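Local coordinates for Glyoxalase/bleomycin resisance protein/dioxygenase (Streptomyces sp. CB03234, PDB 5UJP) that binds calcium and riboflavin as a member of the glyoxalase/bleomycin resistance/dioxygenase superfamily and may have dioxygenase activity, at residues A[11-14]-A[15-18]. Numbering follows the deposited sequence.
Sequences DQEK and AKDF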
ATOM      1  N   ASP A  11     -14.470   8.505  -8.626  1.00 23.44           N
ATOM      2  CA  ASP A  11     -14.730   9.934  -8.695  1.00 24.61           C
ATOM      3  C   ASP A  11     -13.786  10.595  -7.698  1.00 24.24           C
ATOM      4  O   ASP A  11     -13.945  10.438  -6.478  1.00 24.59           O
ATOM      5  CB  ASP A  11     -16.201  10.207  -8.359  1.00 26.98           C
ATOM      6  CG  ASP A  11     -16.580  11.664  -8.522  1.00 28.37           C
ATOM      7  OD1 ASP A  11     -15.829  12.542  -8.050  1.00 29.34           O
ATOM      8  OD2 ASP A  11     -17.652  11.943  -9.119  1.00 33.02           O
ATOM      9  N   GLN A  12     -12.788  11.316  -8.217  1.00 23.12           N
ATOM     10  CA  GLN A  12     -11.757  11.861  -7.340  1.00 21.65           C
ATOM     11  C   GLN A  12     -12.294  12.951  -6.426  1.00 21.66           C
ATOM     12  O   GLN A  12     -11.784  13.119  -5.319  1.00 23.57           O
ATOM     13  CB  GLN A  12     -10.595  12.400  -8.158  1.00 21.62           C
ATOM     14  CG  GLN A  12      -9.783  11.279  -8.809  1.00 21.88           C
ATOM     15  CD  GLN A  12      -8.612  11.816  -9.614  1.00 21.69           C
ATOM     16  OE1 GLN A  12      -8.803  12.537 -10.578  1.00 24.63           O
ATOM     17  NE2 GLN A  12      -7.383  11.450  -9.209  1.00 23.07           N
ATOM     18  N   GLU A  13     -13.251  13.748  -6.884  1.00 23.29           N
ATOM     19  CA  GLU A  13     -13.777  14.801  -6.024  1.00 22.81           C
ATOM     20  C   GLU A  13     -14.533  14.215  -4.837  1.00 23.22           C
ATOM     21  O   GLU A  13     -14.363  14.669  -3.694  1.00 24.01           O
ATOM     22  CB  GLU A  13     -14.681  15.737  -6.823  1.00 27.01           C
ATOM     23  CG  GLU A  13     -15.002  16.991  -6.027  1.00 29.73           C
ATOM     24  CD  GLU A  13     -13.771  17.846  -5.760  1.00 32.51           C
ATOM     25  OE1 GLU A  13     -12.819  17.769  -6.557  1.00 32.97           O
ATOM     26  OE2 GLU A  13     -13.755  18.615  -4.772  1.00 33.77           O
ATOM     27  N   LYS A  14     -15.359  13.199  -5.082  1.00 24.09           N
ATOM     28  CA  LYS A  14     -16.042  12.524  -3.975  1.00 24.17           C
ATOM     29  C   LYS A  14     -15.040  11.828  -3.063  1.00 23.13           C
ATOM     30  O   LYS A  14     -15.252  11.770  -1.851  1.00 25.86           O
ATOM     31  CB  LYS A  14     -17.063  11.500  -4.507  1.00 23.00           C
ATOM     32  CG  LYS A  14     -18.227  12.156  -5.306  1.00 26.18           C
ATOM     33  CD  LYS A  14     -19.246  11.160  -5.815  1.00 27.27           C
ATOM     34  CE  LYS A  14     -20.410  11.830  -6.562  1.00 30.90           C
ATOM     35  NZ  LYS A  14     -21.303  10.822  -7.173  1.00 32.30           N
ATOM     36  N   ALA A  15     -13.956  11.297  -3.613  1.00 22.24           N
ATOM     37  CA  ALA A  15     -12.936  10.675  -2.778  1.00 20.64           C
ATOM     38  C   ALA A  15     -12.235  11.716  -1.917  1.00 21.01           C
ATOM     39  O   ALA A  15     -11.928  11.460  -0.748  1.00 21.46           O
ATOM     40  CB  ALA A  15     -11.939   9.915  -3.654  1.00 20.60           C
ATOM     41  N   LYS A  16     -11.961  12.892  -2.474  1.00 21.57           N
ATOM     42  CA  LYS A  16     -11.380  13.949  -1.645  1.00 22.32           C
ATOM     43  C   LYS A  16     -12.287  14.320  -0.473  1.00 24.01           C
ATOM     44  O   LYS A  16     -11.820  14.461   0.674  1.00 23.21           O
ATOM     45  CB  LYS A  16     -11.107  15.184  -2.487  1.00 22.34           C
ATOM     46  CG  LYS A  16     -10.477  16.324  -1.743  1.00 22.77           C
ATOM     47  CD  LYS A  16     -10.162  17.480  -2.696  1.00 24.84           C
ATOM     48  CE  LYS A  16      -9.413  18.624  -2.013  1.00 25.74           C
ATOM     49  NZ  LYS A  16      -9.256  19.830  -2.929  1.00 27.42           N
ATOM     50  N   ASP A  17     -13.583  14.518  -0.741  1.00 24.94           N
ATOM     51  CA  ASP A  17     -14.533  14.789   0.342  1.00 25.55           C
ATOM     52  C   ASP A  17     -14.426  13.723   1.421  1.00 24.18           C
ATOM     53  O   ASP A  17     -14.388  14.025   2.616  1.00 25.40           O
ATOM     54  CB  ASP A  17     -15.966  14.760  -0.188  1.00 28.91           C
ATOM     55  CG  ASP A  17     -16.306  15.929  -1.109  1.00 32.86           C
ATOM     56  OD1 ASP A  17     -15.627  16.979  -1.109  1.00 36.23           O
ATOM     57  OD2 ASP A  17     -17.284  15.761  -1.857  1.00 34.06           O
ATOM     58  N   PHE A  18     -14.416  12.451   1.015  1.00 21.55           N
ATOM     59  CA  PHE A  18     -14.407  11.361   1.991  1.00 21.75           C
ATOM     60  C   PHE A  18     -13.112  11.331   2.795  1.00 20.84           C
ATOM     61  O   PHE A  18     -13.140  11.333   4.036  1.00 21.83           O
ATOM     62  CB  PHE A  18     -14.638  10.023   1.299  1.00 21.00           C
ATOM     63  CG  PHE A  18     -14.675   8.856   2.264  1.00 21.62           C
ATOM     64  CD1 PHE A  18     -15.819   8.612   3.008  1.00 22.73           C
ATOM     65  CD2 PHE A  18     -13.566   8.025   2.434  1.00 21.55           C
ATOM     66  CE1 PHE A  18     -15.839   7.556   3.914  1.00 23.64           C
ATOM     67  CE2 PHE A  18     -13.596   6.969   3.324  1.00 21.31           C
ATOM     68  CZ  PHE A  18     -14.744   6.731   4.055  1.00 23.04           C
TER
HETATM   69  O   HOH W   1     -11.578  20.317  -4.535  1.00 34.73           O
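Ala15 N donates to Asp11 O at 3.0 Å, the first of four successive i to i+4 bonds that form the opening turns of helix 12-23; the last, from Phe18 N to Lys14 O, measures 3.1 Å. Asp11 is the N-cap: with CG anti to its backbone N (chi1 -175°), its carboxylate folds back so that OD1 accepts from Lys14 N at 3.1 Å. That bond is nearly straight (172°), though the donor stands above the carboxylate plane.

Further along, Glu13 and Lys16 do not touch through their charged ends: Glu13 OE2 lies 5.0 Å from Lys16 NZ. A water spans the gap, donating to Glu13 OE2 at 2.8 Å and accepting from Lys16 NZ at 2.9 Å. Both side chains form direct salt bridges, Glu13 OE1 to Arg37 and Lys16 NZ to Asp30, which tie the helix to the neighbouring sheet. The Asp17 carboxylate turns its flat face to Glu13 O, which lies 3.5 Å from Asp17 CG, and Asp17 OD1 sits 4.4 Å from Glu13 OE2. Two carboxylates this close should repel, a cost that Arg37 and Lys16 would partly offset, while Asp11 and Glu13, at the N-terminal end, would be expected to suit the helix dipole.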